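Local coordinates for protein N-acetylneuraminic acid (Sialic acid) synthetase (Leptospira borgpetersenii serovar Hardjo-bovis, PDB 6NCS) that probably condenses an N-acylmannosamine, or its 6-phosphate, with phosphoenolpyruvate to form a sialic acid or its 9-phosphate, and binds manganese in a TIM-barrel domain, at residues Leu42-Ala50 against His231-Gln239; Gly85-Lys93 against Asn114-Glu122. All coordinates share one frame; numbering follows the deposited sequence.

Contact 1. Residues Leu42-Ala50 against His231-Gln239. With MN (manganese (II) ion), chain C.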
loop_
_atom_site.group_PDB
_atom_site.type_symbol
_atom_site.label_atom_id
_atom_site.label_comp_id
_atom_site.label_asym_id
_atom_site.label_seq_id
_atom_site.Cartn_x
_atom_site.Cartn_y
_atom_site.Cartn_z
ATOM N N LEU A 42 12.883 21.926 -26.399
ATOM C CA LEU A 42 13.033 21.232 -25.127
ATOM C C LEU A 42 11.813 20.373 -24.834
ATOM O O LEU A 42 11.944 19.238 -24.354
ATOM C CB LEU A 42 13.278 22.242 -24.003
ATOM C CG LEU A 42 13.506 21.663 -22.607
ATOM C CD1 LEU A 42 14.597 20.593 -22.627
ATOM C CD2 LEU A 42 13.879 22.787 -21.629
ATOM N N ALA A 43 10.617 20.892 -25.127
ATOM C CA ALA A 43 9.407 20.100 -24.942
ATOM C C ALA A 43 9.424 18.854 -25.819
ATOM O O ALA A 43 9.001 17.781 -25.384
ATOM C CB ALA A 43 8.169 20.952 -25.239
ATOM N N LEU A 44 9.909 18.978 -27.061
ATOM C CA LEU A 44 10.022 17.812 -27.932
ATOM C C LEU A 44 11.008 16.798 -27.365
ATOM O O LEU A 44 10.756 15.585 -27.393
ATOM C CB LEU A 44 10.442 18.250 -29.341
ATOM C CG LEU A 44 9.388 19.029 -30.119
ATOM C CD1 LEU A 44 9.992 19.671 -31.372
ATOM C CD2 LEU A 44 8.232 18.128 -30.501
ATOM N N ARG A 45 12.135 17.284 -26.834
ATOM C CA ARG A 45 13.093 16.403 -26.178
ATOM C C ARG A 45 12.473 15.711 -24.973
ATOM O O ARG A 45 12.756 14.537 -24.706
ATOM C CB ARG A 45 14.328 17.200 -25.749
ATOM C CG ARG A 45 15.317 16.407 -24.925
ATOM C CD ARG A 45 16.505 17.258 -24.509
ATOM N NE ARG A 45 17.365 16.542 -23.577
ATOM C CZ ARG A 45 18.265 17.122 -22.795
ATOM N NH1 ARG A 45 18.421 18.443 -22.828
ATOM N NH2 ARG A 45 19.003 16.382 -21.979
ATOM N N MET A 46 11.622 16.424 -24.232
ATOM C CA MET A 46 10.968 15.810 -23.080
ATOM C C MET A 46 10.091 14.645 -23.518
ATOM O O MET A 46 10.055 13.597 -22.854
ATOM C CB MET A 46 10.155 16.863 -22.321
ATOM C CG MET A 46 11.020 17.941 -21.674
ATOM S SD MET A 46 10.028 19.221 -20.853
ATOM C CE MET A 46 9.559 18.364 -19.335
ATOM N N ILE A 47 9.405 14.799 -24.654
ATOM C CA ILE A 47 8.588 13.709 -25.186
ATOM C C ILE A 47 9.463 12.509 -25.525
ATOM O O ILE A 47 9.156 11.371 -25.147
ATOM C CB ILE A 47 7.804 14.172 -26.423
ATOM C CG1 ILE A 47 6.778 15.252 -26.077
ATOM C CG2 ILE A 47 7.122 12.976 -27.078
ATOM C CD1 ILE A 47 6.160 15.898 -27.329
ATOM N N ASP A 48 10.541 12.741 -26.284
ATOM C CA ASP A 48 11.438 11.648 -26.664
ATOM C C ASP A 48 11.901 10.858 -25.449
ATOM O O ASP A 48 11.849 9.621 -25.436
ATOM C CB ASP A 48 12.667 12.188 -27.402
ATOM C CG ASP A 48 12.332 12.867 -28.716
ATOM O OD1 ASP A 48 11.194 12.743 -29.210
ATOM O OD2 ASP A 48 13.238 13.535 -29.258
ATOM N N GLU A 49 12.369 11.557 -24.410
ATOM C CA GLU A 49 12.970 10.850 -23.291
ATOM C C GLU A 49 11.920 10.238 -22.367
ATOM O O GLU A 49 12.200 9.228 -21.703
ATOM C CB GLU A 49 13.918 11.792 -22.542
ATOM C CG GLU A 49 15.023 12.283 -23.475
ATOM C CD GLU A 49 16.222 12.883 -22.766
ATOM O OE1 GLU A 49 16.445 12.575 -21.580
ATOM O OE2 GLU A 49 16.958 13.662 -23.411
ATOM N N ALA A 50 10.713 10.812 -22.328
ATOM C CA ALA A 50 9.613 10.183 -21.594
ATOM C C ALA A 50 9.164 8.905 -22.281
ATOM O O ALA A 50 8.797 7.927 -21.615
ATOM C CB ALA A 50 8.430 11.146 -21.466
ATOM N N HIS A 231 5.628 14.952 -11.718
ATOM C CA HIS A 231 6.251 16.019 -12.490
ATOM C C HIS A 231 7.585 15.546 -13.050
ATOM O O HIS A 231 8.269 14.700 -12.466
ATOM C CB HIS A 231 6.458 17.271 -11.639
ATOM C CG HIS A 231 5.200 18.042 -11.392
ATOM N ND1 HIS A 231 4.986 19.299 -11.911
ATOM C CD2 HIS A 231 4.085 17.727 -10.690
ATOM C CE1 HIS A 231 3.794 19.731 -11.538
ATOM N NE2 HIS A 231 3.228 18.796 -10.795
ATOM N N TYR A 232 7.965 16.126 -14.184
ATOM C CA TYR A 232 8.991 15.534 -15.023
ATOM C C TYR A 232 9.831 16.625 -15.673
ATOM O O TYR A 232 9.311 17.667 -16.088
ATOM C CB TYR A 232 8.316 14.617 -16.058
ATOM C CG TYR A 232 9.164 14.247 -17.244
ATOM C CD1 TYR A 232 10.339 13.520 -17.085
ATOM C CD2 TYR A 232 8.775 14.594 -18.532
ATOM C CE1 TYR A 232 11.119 13.183 -18.177
ATOM C CE2 TYR A 232 9.544 14.244 -19.630
ATOM C CZ TYR A 232 10.714 13.541 -19.444
ATOM O OH TYR A 232 11.484 13.199 -20.531
ATOM N N THR A 233 11.140 16.391 -15.714
ATOM C CA THR A 233 12.102 17.292 -16.335
ATOM C C THR A 233 13.164 16.437 -17.007
ATOM O O THR A 233 13.444 15.324 -16.557
ATOM C CB THR A 233 12.757 18.232 -15.304
ATOM O OG1 THR A 233 13.713 19.081 -15.951
ATOM C CG2 THR A 233 13.468 17.437 -14.203
ATOM N N VAL A 234 13.756 16.943 -18.094
ATOM C CA VAL A 234 14.897 16.209 -18.632
ATOM C C VAL A 234 16.181 16.511 -17.881
ATOM O O VAL A 234 17.152 15.758 -18.020
ATOM C CB VAL A 234 15.138 16.451 -20.133
ATOM C CG1 VAL A 234 13.952 15.938 -20.949
ATOM C CG2 VAL A 234 15.449 17.908 -20.409
ATOM N N ASP A 235 16.206 17.566 -17.060
ATOM C CA ASP A 235 17.433 17.985 -16.391
ATOM C C ASP A 235 17.122 19.007 -15.303
ATOM O O ASP A 235 16.781 20.153 -15.609
ATOM C CB ASP A 235 18.398 18.563 -17.431
ATOM C CG ASP A 235 19.785 18.860 -16.870
ATOM O OD1 ASP A 235 20.024 18.682 -15.655
ATOM O OD2 ASP A 235 20.640 19.283 -17.672
ATOM N N ARG A 236 17.223 18.608 -14.030
ATOM C CA ARG A 236 16.970 19.558 -12.953
ATOM C C ARG A 236 17.975 20.705 -12.959
ATOM O O ARG A 236 17.652 21.807 -12.504
ATOM C CB ARG A 236 16.990 18.858 -11.589
ATOM C CG ARG A 236 15.686 18.142 -11.240
ATOM C CD ARG A 236 15.636 17.729 -9.769
ATOM N NE ARG A 236 16.596 16.672 -9.478
ATOM C CZ ARG A 236 16.362 15.375 -9.667
ATOM N NH1 ARG A 236 15.194 14.962 -10.145
ATOM N NH2 ARG A 236 17.302 14.483 -9.375
ATOM N N THR A 237 19.189 20.478 -13.472
ATOM C CA THR A 237 20.198 21.533 -13.436
ATOM C C THR A 237 19.813 22.740 -14.278
ATOM O O THR A 237 20.382 23.818 -14.082
ATOM C CB THR A 237 21.564 21.012 -13.900
ATOM O OG1 THR A 237 21.543 20.781 -15.313
ATOM C CG2 THR A 237 21.922 19.725 -13.182
ATOM N N LEU A 238 18.872 22.588 -15.211
ATOM C CA LEU A 238 18.374 23.743 -15.947
ATOM C C LEU A 238 17.553 24.670 -15.061
ATOM O O LEU A 238 17.323 25.821 -15.438
ATOM C CB LEU A 238 17.534 23.286 -17.142
ATOM C CG LEU A 238 18.239 22.394 -18.166
ATOM C CD1 LEU A 238 17.260 21.853 -19.212
ATOM C CD2 LEU A 238 19.357 23.165 -18.823
ATOM N N GLN A 239 17.085 24.185 -13.909
ATOM C CA GLN A 239 16.312 24.988 -12.958
ATOM C C GLN A 239 15.044 25.563 -13.587
ATOM O O GLN A 239 14.659 26.700 -13.312
ATOM C CB GLN A 239 17.173 26.102 -12.352
ATOM C CG GLN A 239 18.427 25.586 -11.702
ATOM C CD GLN A 239 18.165 24.912 -10.369
ATOM O OE1 GLN A 239 17.930 25.581 -9.361
ATOM N NE2 GLN A 239 18.218 23.581 -10.352
HETATM MN MN MN C . 1.087 19.115 -10.317
HETATM O O HOH W 1 18.048 14.007 -20.235
HETATM O O HOH W 2 0.828 17.344 -11.120
#
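The carbonyl oxygen of Met46 takes two donors: the backbone N of Ala50, one helical turn on, and the phenol of Tyr232, whose OH lies 2.8 Å from Met46 O. The phenol arrives in the carbonyl plane on a lone pair, at a C=O...donor angle of 124°, so the second bond is added without displacing the helical one. The setting is a TIM barrel of the NeuB family: helix 40-52, on the outside of the barrel, meets the loop that leaves strand 227-231. With CG of Tyr232 anti to its amide nitrogen (chi1 163°), the ring is carried across to the helix, where CE2 rests 3.8 Å from Ala50 CB and equally near Met46 CB; Ile58 and Leu252 touch the same side chain from the strand and helix beside it. Two residues on, Val234 spreads its methyls over Leu42, Arg45 and Met46. CG1 packs 3.6 Å from Met46 CG, while CG2 touches Leu42 CD1 and also sits over the centre of one face of the Arg45 guanidinium, 3.7 Å above its plane. That flat group is held at its edge by Glu49 in a nearly straight salt bridge within the helix, Arg45 NE to Glu49 OE2, 2.9 Å long. Glu49 OE2 lies in the guanidinium plane, whereas Arg45 NE meets the carboxylate from above its plane, 42° out of it. On the more exposed side a water donates to both Glu49 OE1 and Val234 O, tying the helix to the loop backbone. The residue before Tyr232 is His231, which binds manganese together with His210; His231 NE2 is bonded to the metal at 2.2 Å.

Contact 2. Residues Gly85-Lys93 against Asn114-Glu122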
loop_
_atom_site.group_PDB
_atom_site.type_symbol
_atom_site.label_atom_id
_atom_site.label_comp_id
_atom_site.label_asym_id
_atom_site.label_seq_id
_atom_site.Cartn_x
_atom_site.Cartn_y
_atom_site.Cartn_z
ATOM N N GLY A 85 0.647 27.403 -27.733
ATOM C CA GLY A 85 -0.625 27.526 -28.408
ATOM C C GLY A 85 -0.905 26.353 -29.318
ATOM O O GLY A 85 -0.137 25.386 -29.341
ATOM N N LYS A 86 -1.983 26.450 -30.098
ATOM C CA LYS A 86 -2.414 25.333 -30.935
ATOM C C LYS A 86 -1.288 24.811 -31.822
ATOM O O LYS A 86 -1.108 23.595 -31.954
ATOM C CB LYS A 86 -3.612 25.764 -31.784
ATOM C CG LYS A 86 -4.292 24.636 -32.551
ATOM C CD LYS A 86 -5.493 25.162 -33.328
ATOM C CE LYS A 86 -6.224 24.061 -34.088
ATOM N NZ LYS A 86 -7.471 24.583 -34.721
ATOM N N LYS A 87 -0.522 25.715 -32.449
ATOM C CA LYS A 87 0.527 25.279 -33.370
ATOM C C LYS A 87 1.577 24.433 -32.658
ATOM O O LYS A 87 2.063 23.436 -33.208
ATOM C CB LYS A 87 1.182 26.491 -34.036
ATOM N N GLU A 88 1.952 24.816 -31.434
ATOM C CA GLU A 88 2.944 24.034 -30.699
ATOM C C GLU A 88 2.354 22.720 -30.207
ATOM O O GLU A 88 3.007 21.672 -30.271
ATOM C CB GLU A 88 3.488 24.838 -29.516
ATOM C CG GLU A 88 4.340 26.040 -29.906
ATOM C CD GLU A 88 3.520 27.247 -30.300
ATOM O OE1 GLU A 88 2.326 27.322 -29.940
ATOM O OE2 GLU A 88 4.077 28.126 -30.978
ATOM N N PHE A 89 1.119 22.753 -29.702
ATOM C CA PHE A 89 0.515 21.525 -29.199
ATOM C C PHE A 89 0.322 20.508 -30.318
ATOM O O PHE A 89 0.425 19.298 -30.080
ATOM C CB PHE A 89 -0.812 21.843 -28.513
ATOM C CG PHE A 89 -0.655 22.475 -27.141
ATOM C CD1 PHE A 89 0.172 21.897 -26.181
ATOM C CD2 PHE A 89 -1.328 23.644 -26.817
ATOM C CE1 PHE A 89 0.313 22.471 -24.917
ATOM C CE2 PHE A 89 -1.187 24.219 -25.556
ATOM C CZ PHE A 89 -0.368 23.631 -24.610
ATOM N N LEU A 90 0.065 20.976 -31.543
ATOM C CA LEU A 90 -0.024 20.059 -32.677
ATOM C C LEU A 90 1.311 19.376 -32.950
ATOM O O LEU A 90 1.351 18.171 -33.224
ATOM C CB LEU A 90 -0.496 20.795 -33.928
ATOM C CG LEU A 90 -1.999 20.997 -34.119
ATOM C CD1 LEU A 90 -2.256 21.881 -35.318
ATOM C CD2 LEU A 90 -2.710 19.648 -34.272
ATOM N N LEU A 91 2.412 20.132 -32.893
ATOM C CA LEU A 91 3.736 19.538 -33.064
ATOM C C LEU A 91 4.067 18.572 -31.932
ATOM O O LEU A 91 4.669 17.519 -32.166
ATOM C CB LEU A 91 4.791 20.636 -33.142
ATOM C CG LEU A 91 4.728 21.504 -34.395
ATOM C CD1 LEU A 91 5.664 22.697 -34.267
ATOM C CD2 LEU A 91 5.086 20.649 -35.595
ATOM N N LEU A 92 3.697 18.918 -30.696
ATOM C CA LEU A 92 3.938 18.018 -29.571
ATOM C C LEU A 92 3.086 16.756 -29.668
ATOM O O LEU A 92 3.565 15.654 -29.378
ATOM C CB LEU A 92 3.671 18.734 -28.251
ATOM C CG LEU A 92 4.587 19.935 -27.976
ATOM C CD1 LEU A 92 4.153 20.641 -26.688
ATOM C CD2 LEU A 92 6.045 19.509 -27.888
ATOM N N LYS A 93 1.823 16.893 -30.075
ATOM C CA LYS A 93 0.987 15.712 -30.267
ATOM C C LYS A 93 1.553 14.810 -31.363
ATOM O O LYS A 93 1.534 13.576 -31.238
ATOM C CB LYS A 93 -0.444 16.141 -30.594
ATOM C CG LYS A 93 -1.443 14.999 -30.704
ATOM C CD LYS A 93 -2.869 15.542 -30.695
ATOM C CE LYS A 93 -3.903 14.445 -30.942
ATOM N NZ LYS A 93 -3.902 13.978 -32.348
ATOM N N ASN A 114 -11.462 23.850 -25.538
ATOM C CA ASN A 114 -11.991 23.687 -26.888
ATOM C C ASN A 114 -10.869 23.430 -27.883
ATOM O O ASN A 114 -11.012 22.608 -28.797
ATOM C CB ASN A 114 -12.785 24.926 -27.306
ATOM C CG ASN A 114 -14.088 25.069 -26.547
ATOM O OD1 ASN A 114 -14.595 24.103 -25.987
ATOM N ND2 ASN A 114 -14.649 26.282 -26.542
ATOM N N MET A 115 -9.741 24.127 -27.716
ATOM C CA MET A 115 -8.612 23.933 -28.617
ATOM C C MET A 115 -8.070 22.517 -28.503
ATOM O O MET A 115 -7.744 21.884 -29.513
ATOM C CB MET A 115 -7.520 24.960 -28.311
ATOM C CG MET A 115 -6.228 24.772 -29.094
ATOM S SD MET A 115 -5.034 23.644 -28.338
ATOM C CE MET A 115 -4.793 24.404 -26.724
ATOM N N LEU A 116 -7.966 22.005 -27.278
ATOM C CA LEU A 116 -7.444 20.662 -27.097
ATOM C C LEU A 116 -8.360 19.628 -27.739
ATOM O O LEU A 116 -7.886 18.690 -28.392
ATOM C CB LEU A 116 -7.237 20.378 -25.611
ATOM C CG LEU A 116 -6.125 21.173 -24.913
ATOM C CD1 LEU A 116 -6.153 20.909 -23.404
ATOM C CD2 LEU A 116 -4.740 20.823 -25.481
ATOM N N LYS A 117 -9.677 19.794 -27.597
ATOM C CA LYS A 117 -10.590 18.859 -28.250
ATOM C C LYS A 117 -10.474 18.950 -29.763
ATOM O O LYS A 117 -10.550 17.930 -30.465
ATOM C CB LYS A 117 -12.030 19.117 -27.810
ATOM C CG LYS A 117 -13.014 18.133 -28.429
ATOM C CD LYS A 117 -14.406 18.298 -27.878
ATOM C CE LYS A 117 -15.329 17.226 -28.431
ATOM N NZ LYS A 117 -16.725 17.441 -27.980
ATOM N N GLU A 118 -10.281 20.163 -30.285
ATOM C CA GLU A 118 -10.215 20.351 -31.733
ATOM C C GLU A 118 -8.986 19.675 -32.329
ATOM O O GLU A 118 -9.046 19.148 -33.447
ATOM C CB GLU A 118 -10.220 21.840 -32.075
ATOM N N ILE A 119 -7.854 19.688 -31.615
ATOM C CA ILE A 119 -6.669 19.020 -32.150
ATOM C C ILE A 119 -6.711 17.526 -31.902
ATOM O O ILE A 119 -5.773 16.817 -32.283
ATOM C CB ILE A 119 -5.353 19.601 -31.593
ATOM C CG1 ILE A 119 -5.185 19.287 -30.112
ATOM C CG2 ILE A 119 -5.293 21.112 -31.823
ATOM C CD1 ILE A 119 -3.779 19.574 -29.617
ATOM N N GLY A 120 -7.766 17.027 -31.271
ATOM C CA GLY A 120 -7.997 15.604 -31.188
ATOM C C GLY A 120 -7.493 14.901 -29.946
ATOM O O GLY A 120 -7.326 13.677 -29.986
ATOM N N VAL A 121 -7.252 15.612 -28.843
ATOM C CA VAL A 121 -6.891 14.903 -27.620
ATOM C C VAL A 121 -8.078 14.056 -27.173
ATOM O O VAL A 121 -9.241 14.394 -27.420
ATOM C CB VAL A 121 -6.441 15.857 -26.494
ATOM C CG1 VAL A 121 -5.379 16.830 -27.010
ATOM C CG2 VAL A 121 -7.642 16.592 -25.892
ATOM N N GLU A 122 -7.781 12.924 -26.532
ATOM C CA GLU A 122 -8.821 12.023 -26.053
ATOM C C GLU A 122 -8.989 12.050 -24.545
ATOM O O GLU A 122 -9.971 11.491 -24.045
ATOM C CB GLU A 122 -8.537 10.579 -26.505
ATOM C CG GLU A 122 -8.679 10.356 -28.020
ATOM C CD GLU A 122 -10.091 10.619 -28.550
ATOM O OE1 GLU A 122 -11.069 10.530 -27.771
ATOM O OE2 GLU A 122 -10.223 10.912 -29.761
HETATM O O HOH W 3 -3.706 16.361 -34.400
#
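Met115 brings its CE methyl to 3.5 Å from Phe89 CD2, joining consecutive outer helices of the TIM barrel, 86-98 and 110-118, which are linked through strand 102-107. The tight part of the contact is apolar and faces the barrel. Bends at chi2 and chi3 of Met115 turn the thioether toward the ring in a Met-aromatic contact, the sulfur 5.2 Å from the Phe89 centroid and obliquely placed at 63° off the normal. Behind this pair Phe89 also touches Phe60, Ala62 and Phe103 of the barrel strands. Ile119 adds its longer branch, with CD1 3.9 Å from Phe89 CB. Its CG1 occupies the position between amide nitrogen and carbonyl carbon (chi1 68°), and from there CD1 can reach toward Phe89.

The outer side is looser and wetter. Lys86, fully extended, slides past Met115 and Ile119 in the opposite direction and contributes methylenes, with CG 3.7 Å from Ile119 CG2. Leu90, also exposed, sets CD2 3.8 Å from Ile119 CB. After helix 110-118, Gly120 has positive phi in a Schellman motif, with Val121 N bonded to Leu116 O and Gly120 N to Lys117 O, and Lys93 lays its CE against the carbonyl oxygens of Ile119 and Gly120. The ammonium group is hydrogen-bonded to Gln97 on its own helix, and one water bridges the two segments, accepting from Lys93 NZ at 3.2 Å and donating to Ile119 O at 3.0 Å.

In the fold
Both contacts belong to the outer layer of one TIM barrel, and in each a buried core (Met46, Tyr232 and Val234 in contact 1, Phe89 and Ile119 in contact 2) gives way to exposed residues, Arg45 and Leu238 or Lys86 and Leu90. Contact 1 sets a helix against a loop beside the manganese site; contact 2, away from that site, sets a helix against a helix and the turn that follows it. Each has a bridging water, but only contact 1 adds a clear direct hydrogen bond, from Tyr232 to Met46. Helices 40-52 and 86-98 pack directly against each other: Leu92 CD2 lies 3.7 Å from Ala43 CB, on a face that neither contact uses.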